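Local coordinates for BH0493 protein (Bacillus halodurans C-125, PDB 2QEE) that binds zinc and is probably a metal-dependent hydrolase of the amidohydrolase superfamily, at residues D43-L48 / S72-A77; H51-E56 / E93-V98. All blocks are in the same frame, centred on the assembly; numbering follows the deposited sequence.

In the fold
Interaction 1 (43-48 with 72-77) and interaction 2 (51-56 with 93-98) join four helices of one helical region, 44-48, 51-58, 73-86 and 93-104, their centres about 12 Å apart and on the same side of the chain's centre. Their segments alternate along the chain, and they touch directly: Ile-44 CD1 lies 3.6 Å from Val-98 CG1, and Leu-48 O packs on Leu-53 CB at 3.5 Å. Interaction 2 is buried and stands closer to the metal: the side chain of Tyr-52 is about 7 Å from the bound zinc ion and about 5 Å from that of its ligand Asp-357. Interaction 1 is partly buried, with the side chain of Glu-46 about 11 Å from that of the zinc ligand His-30.

Interaction 1 of 2, residues D43-L48 / S72-A77; sequences DIDELL and SKREQA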
loop_
_atom_site.group_PDB
_atom_site.type_symbol
_atom_site.label_atom_id
_atom_site.label_comp_id
_atom_site.label_asym_id
_atom_site.label_seq_id
_atom_site.Cartn_x
_atom_site.Cartn_y
_atom_site.Cartn_z
ATOM N N ASP C 43 -9.943 -18.259 28.859
ATOM C CA ASP C 43 -11.266 -17.783 29.292
ATOM C C ASP C 43 -11.640 -16.408 28.828
ATOM O O ASP C 43 -10.779 -15.666 28.339
ATOM C CB ASP C 43 -11.574 -17.989 30.801
ATOM C CG ASP C 43 -10.987 -16.915 31.711
ATOM O OD1 ASP C 43 -10.627 -15.780 31.298
ATOM O OD2 ASP C 43 -10.886 -17.233 32.922
ATOM N N ILE C 44 -12.906 -16.059 29.006
ATOM C CA ILE C 44 -13.441 -14.763 28.475
ATOM C C ILE C 44 -12.783 -13.521 29.093
ATOM O O ILE C 44 -12.630 -12.482 28.418
ATOM C CB ILE C 44 -14.969 -14.715 28.569
ATOM C CG1 ILE C 44 -15.591 -13.473 27.919
ATOM C CG2 ILE C 44 -15.410 -14.811 30.085
ATOM C CD1 ILE C 44 -15.257 -13.252 26.415
ATOM N N ASP C 45 -12.466 -13.559 30.390
ATOM C CA ASP C 45 -11.746 -12.453 30.998
ATOM C C ASP C 45 -10.362 -12.252 30.406
ATOM O O ASP C 45 -9.936 -11.105 30.222
ATOM C CB ASP C 45 -11.634 -12.681 32.514
ATOM C CG ASP C 45 -12.958 -12.456 33.237
ATOM O OD1 ASP C 45 -13.906 -11.890 32.669
ATOM O OD2 ASP C 45 -13.046 -12.830 34.415
ATOM N N GLU C 46 -9.674 -13.337 30.060
ATOM C CA GLU C 46 -8.374 -13.248 29.418
ATOM C C GLU C 46 -8.544 -12.730 27.956
ATOM O O GLU C 46 -7.776 -11.900 27.526
ATOM C CB GLU C 46 -7.737 -14.603 29.411
ATOM C CG GLU C 46 -7.380 -15.086 30.861
ATOM C CD GLU C 46 -6.188 -14.363 31.473
ATOM O OE1 GLU C 46 -5.530 -13.493 30.824
ATOM O OE2 GLU C 46 -5.878 -14.708 32.635
ATOM N N LEU C 47 -9.548 -13.246 27.249
ATOM C CA LEU C 47 -9.884 -12.730 25.893
ATOM C C LEU C 47 -10.091 -11.225 25.904
ATOM O O LEU C 47 -9.539 -10.505 25.105
ATOM C CB LEU C 47 -11.138 -13.384 25.314
ATOM C CG LEU C 47 -10.964 -14.820 24.820
ATOM C CD1 LEU C 47 -12.337 -15.433 24.424
ATOM C CD2 LEU C 47 -9.978 -14.863 23.619
ATOM N N LEU C 48 -10.907 -10.749 26.848
ATOM C CA LEU C 48 -11.223 -9.338 26.930
ATOM C C LEU C 48 -10.058 -8.450 27.369
ATOM O O LEU C 48 -10.012 -7.278 27.020
ATOM C CB LEU C 48 -12.409 -9.173 27.883
ATOM C CG LEU C 48 -13.758 -9.508 27.228
ATOM C CD1 LEU C 48 -14.862 -9.566 28.333
ATOM C CD2 LEU C 48 -14.220 -8.523 26.095
ATOM N N SER C 72 -8.837 -5.487 39.126
ATOM C CA SER C 72 -8.704 -6.942 38.986
ATOM C C SER C 72 -8.943 -7.320 37.528
ATOM O O SER C 72 -9.548 -6.548 36.806
ATOM C CB SER C 72 -9.754 -7.681 39.821
ATOM O OG SER C 72 -11.083 -7.379 39.399
ATOM N N LYS C 73 -8.497 -8.500 37.124
ATOM C CA LYS C 73 -8.836 -8.979 35.762
ATOM C C LYS C 73 -10.353 -8.888 35.467
ATOM O O LYS C 73 -10.765 -8.376 34.403
ATOM C CB LYS C 73 -8.247 -10.362 35.467
ATOM C CG LYS C 73 -8.197 -10.641 33.931
ATOM C CD LYS C 73 -7.136 -11.618 33.521
ATOM C CE LYS C 73 -5.755 -10.971 33.531
ATOM N NZ LYS C 73 -5.421 -10.410 32.165
ATOM N N ARG C 74 -11.205 -9.315 36.400
ATOM C CA ARG C 74 -12.645 -9.228 36.155
ATOM C C ARG C 74 -13.099 -7.799 35.914
ATOM O O ARG C 74 -13.890 -7.542 35.014
ATOM C CB ARG C 74 -13.476 -9.857 37.282
ATOM C CG ARG C 74 -14.996 -10.041 36.940
ATOM C CD ARG C 74 -15.837 -10.619 38.137
ATOM N NE ARG C 74 -16.335 -12.013 38.066
ATOM C CZ ARG C 74 -15.858 -13.035 37.337
ATOM N NH1 ARG C 74 -14.814 -12.911 36.516
ATOM N NH2 ARG C 74 -16.452 -14.221 37.440
ATOM N N GLU C 75 -12.608 -6.865 36.730
ATOM C CA GLU C 75 -12.992 -5.452 36.596
ATOM C C GLU C 75 -12.517 -4.856 35.266
ATOM O O GLU C 75 -13.276 -4.103 34.644
ATOM C CB GLU C 75 -12.435 -4.595 37.746
ATOM C CG GLU C 75 -13.159 -4.877 39.060
ATOM C CD GLU C 75 -12.404 -4.433 40.296
ATOM O OE1 GLU C 75 -11.264 -3.945 40.205
ATOM O OE2 GLU C 75 -12.983 -4.591 41.388
ATOM N N GLN C 76 -11.294 -5.197 34.865
ATOM C CA GLN C 76 -10.737 -4.745 33.555
ATOM C C GLN C 76 -11.651 -5.274 32.449
ATOM O O GLN C 76 -12.067 -4.516 31.571
ATOM C CB GLN C 76 -9.330 -5.283 33.384
ATOM C CG GLN C 76 -8.276 -4.574 34.266
ATOM C CD GLN C 76 -6.937 -5.269 34.209
ATOM O OE1 GLN C 76 -6.823 -6.379 33.702
ATOM N NE2 GLN C 76 -5.915 -4.647 34.779
ATOM N N ALA C 77 -11.982 -6.563 32.522
ATOM C CA ALA C 77 -12.838 -7.178 31.503
ATOM C C ALA C 77 -14.222 -6.537 31.445
ATOM O O ALA C 77 -14.763 -6.290 30.373
ATOM C CB ALA C 77 -12.914 -8.685 31.725
#
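Asp-45 and Arg-74 form the shorter of two salt bridges here, with OD2 of Asp-45 2.7 Å from NH1 of Arg-74. The oxygen reaches the guanidinium at its edge, in its plane, yet the carboxylate and guanidinium planes stand 77° apart, so a single oxygen of Asp-45 meets a single nitrogen of Arg-74. Arg-74 starts away from helix 44-48 with CG anti to its backbone N; a bend at chi3 (-108°) swings NE, and the end of the chain then comes nearer. Asp-45 OD1 lies 3.5 Å from Ala-77 CB and makes a salt bridge to Arg-118, and the buried carboxylate probably offsets the charge of both arginines, whose nitrogens come close to each other. An alanine at Asp-45 would probably leave Arg-74 and Arg-118 without this shared counter-charge and open a gap beside the methyl of Ala-77. Glu-46, bent at chi2 so that CD lies beside Lys-73 CD, crosses the lysine chain at about a right angle: Lys-73 CD rests 3.5 Å from Glu-46 OE2, while NZ makes a weak bond to Glu-46 OE1 at 3.4 Å and has its stronger partner in Thr-49. Leu-48 CB meets Ala-77 CB at 3.9 Å. Asp-43 OD1 accepts from Glu-46 N, and Ser-72 and Glu-75 form a capping box: this is an N-capped helix pair of the chain's helical region, segments 44-48 and 73-77 crossing at 58°.

Interaction 2 of 2, residues H51-E56 / E93-V98; sequences HYLVAE and EACRGV
Leu-53 turns CG anti to its carbonyl carbon (chi1 -67°), and its two methyls then part to meet different residues of helix 93-104. CD2 lies 3.6 Å from Ala-94 CB and equally near Cys-95 SG; CD1 reaches Val-98 CG2 at 3.8 Å, the two side chains crossing at a slant. Glu-56 is extended beyond CG (chi2 179°), which carries its carboxylate across to the first turn of the facing helix. Its two oxygens part company there: OE2 lies 3.6 Å from Ala-94 CB, while OE1 comes 3.8 Å from Cys-95 SG. No direct hydrogen bond spans the two segments, but a water does: it donates to Glu-56 OE2 at 2.7 Å and accepts from Ala-94 N at 2.9 Å, giving this backbone N-H at the helix start a partner. OE1 is hydrogen-bonded to Ser-92 OG, which also takes the N-H of Cys-95, and OE2 makes a salt bridge to Arg-316 of the second subunit, so the buried carboxylate has polar partners at both oxygens. Tyr-52 adds its CB, 4.1 Å from Ala-94 CB, while its ring stacks with that of Tyr-50. The segments 51-56 and 93-98 cross at -127°, their axes 9.8 Å apart at the closest approach. Helix 73-86 covers one flank, Leu-84 touching Glu-56 and Cys-95, and Phe-85 touching Cys-95 and Val-98; from helix 93-104, Glu-93 and Arg-96 also pack against helices 333-347 and 363-388.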
loop_
_atom_site.group_PDB
_atom_site.type_symbol
_atom_site.label_atom_id
_atom_site.label_comp_id
_atom_site.label_asym_id
_atom_site.label_seq_id
_atom_site.Cartn_x
_atom_site.Cartn_y
_atom_site.Cartn_z
ATOM N N HIS C 51 -3.990 -7.576 25.127
ATOM C CA HIS C 51 -3.430 -6.228 25.059
ATOM C C HIS C 51 -3.966 -5.437 23.867
ATOM O O HIS C 51 -3.995 -4.198 23.903
ATOM C CB HIS C 51 -1.901 -6.231 25.102
ATOM C CG HIS C 51 -1.224 -6.842 23.905
ATOM N ND1 HIS C 51 -0.961 -6.133 22.750
ATOM C CD2 HIS C 51 -0.731 -8.086 23.698
ATOM C CE1 HIS C 51 -0.309 -6.907 21.896
ATOM N NE2 HIS C 51 -0.159 -8.094 22.446
ATOM N N TYR C 52 -4.372 -6.132 22.798
ATOM C CA TYR C 52 -4.988 -5.402 21.677
ATOM C C TYR C 52 -6.191 -4.610 22.165
ATOM O O TYR C 52 -6.462 -3.508 21.678
ATOM C CB TYR C 52 -5.467 -6.340 20.549
ATOM C CG TYR C 52 -4.431 -7.052 19.717
ATOM C CD1 TYR C 52 -3.228 -7.493 20.247
ATOM C CD2 TYR C 52 -4.711 -7.404 18.368
ATOM C CE1 TYR C 52 -2.307 -8.201 19.456
ATOM C CE2 TYR C 52 -3.770 -8.126 17.557
ATOM C CZ TYR C 52 -2.590 -8.506 18.117
ATOM O OH TYR C 52 -1.694 -9.185 17.355
ATOM N N LEU C 53 -6.953 -5.197 23.084
ATOM C CA LEU C 53 -8.164 -4.567 23.596
ATOM C C LEU C 53 -7.862 -3.523 24.654
ATOM O O LEU C 53 -8.601 -2.550 24.761
ATOM C CB LEU C 53 -9.177 -5.592 24.109
ATOM C CG LEU C 53 -9.783 -6.481 22.987
ATOM C CD1 LEU C 53 -10.857 -7.381 23.544
ATOM C CD2 LEU C 53 -10.381 -5.611 21.883
ATOM N N VAL C 54 -6.776 -3.718 25.397
ATOM C CA VAL C 54 -6.292 -2.622 26.278
ATOM C C VAL C 54 -5.986 -1.322 25.493
ATOM O O VAL C 54 -6.524 -0.237 25.820
ATOM C CB VAL C 54 -5.069 -3.085 27.093
ATOM C CG1 VAL C 54 -4.530 -1.933 27.961
ATOM C CG2 VAL C 54 -5.473 -4.282 27.959
ATOM N N ALA C 55 -5.253 -1.454 24.384
ATOM C CA ALA C 55 -4.999 -0.289 23.522
ATOM C C ALA C 55 -6.340 0.332 23.107
ATOM O O ALA C 55 -6.555 1.546 23.222
ATOM C CB ALA C 55 -4.194 -0.725 22.290
ATOM N N GLU C 56 -7.289 -0.492 22.638
ATOM C CA GLU C 56 -8.526 0.068 22.127
ATOM C C GLU C 56 -9.369 0.750 23.219
ATOM O O GLU C 56 -9.894 1.819 22.977
ATOM C CB GLU C 56 -9.329 -1.009 21.385
ATOM C CG GLU C 56 -8.585 -1.404 20.072
ATOM C CD GLU C 56 -9.321 -2.480 19.289
ATOM O OE1 GLU C 56 -10.582 -2.495 19.321
ATOM O OE2 GLU C 56 -8.585 -3.285 18.662
ATOM N N GLU C 93 -11.499 -5.502 14.533
ATOM C CA GLU C 93 -11.151 -6.903 14.361
ATOM C C GLU C 93 -11.014 -7.678 15.693
ATOM O O GLU C 93 -11.505 -8.820 15.812
ATOM C CB GLU C 93 -9.865 -7.020 13.544
ATOM C CG GLU C 93 -9.277 -8.396 13.370
ATOM C CD GLU C 93 -10.196 -9.454 12.688
ATOM O OE1 GLU C 93 -11.263 -9.142 12.139
ATOM O OE2 GLU C 93 -9.798 -10.632 12.794
ATOM N N ALA C 94 -10.311 -7.072 16.661
ATOM C CA ALA C 94 -10.090 -7.704 17.963
ATOM C C ALA C 94 -11.403 -7.886 18.744
ATOM O O ALA C 94 -11.641 -8.941 19.353
ATOM C CB ALA C 94 -9.063 -6.893 18.749
ATOM N N CYS C 95 -12.320 -6.922 18.629
ATOM C CA CYS C 95 -13.606 -7.074 19.310
ATOM C C CYS C 95 -14.465 -8.120 18.580
ATOM O O CYS C 95 -15.070 -9.003 19.229
ATOM C CB CYS C 95 -14.340 -5.757 19.374
ATOM S SG CYS C 95 -13.554 -4.578 20.522
ATOM N N ARG C 96 -14.542 -8.047 17.234
ATOM C CA ARG C 96 -15.210 -9.093 16.471
ATOM C C ARG C 96 -14.695 -10.472 16.895
ATOM O O ARG C 96 -15.502 -11.450 17.082
ATOM C CB ARG C 96 -14.939 -8.899 14.990
ATOM C CG ARG C 96 -15.467 -9.970 14.038
ATOM C CD ARG C 96 -14.566 -9.872 12.743
ATOM N NE ARG C 96 -14.998 -10.900 11.809
ATOM C CZ ARG C 96 -14.314 -11.270 10.736
ATOM N NH1 ARG C 96 -13.132 -10.711 10.459
ATOM N NH2 ARG C 96 -14.806 -12.217 9.954
ATOM N N GLY C 97 -13.382 -10.597 16.991
ATOM C CA GLY C 97 -12.784 -11.875 17.374
ATOM C C GLY C 97 -13.336 -12.445 18.688
ATOM O O GLY C 97 -13.624 -13.638 18.757
ATOM N N VAL C 98 -13.475 -11.607 19.723
ATOM C CA VAL C 98 -14.085 -12.086 20.986
ATOM C C VAL C 98 -15.446 -12.716 20.716
ATOM O O VAL C 98 -15.741 -13.815 21.219
ATOM C CB VAL C 98 -14.166 -10.959 22.050
ATOM C CG1 VAL C 98 -14.896 -11.422 23.359
ATOM C CG2 VAL C 98 -12.743 -10.451 22.417
HETATM O O HOH W 1 -8.777 -4.629 16.317
#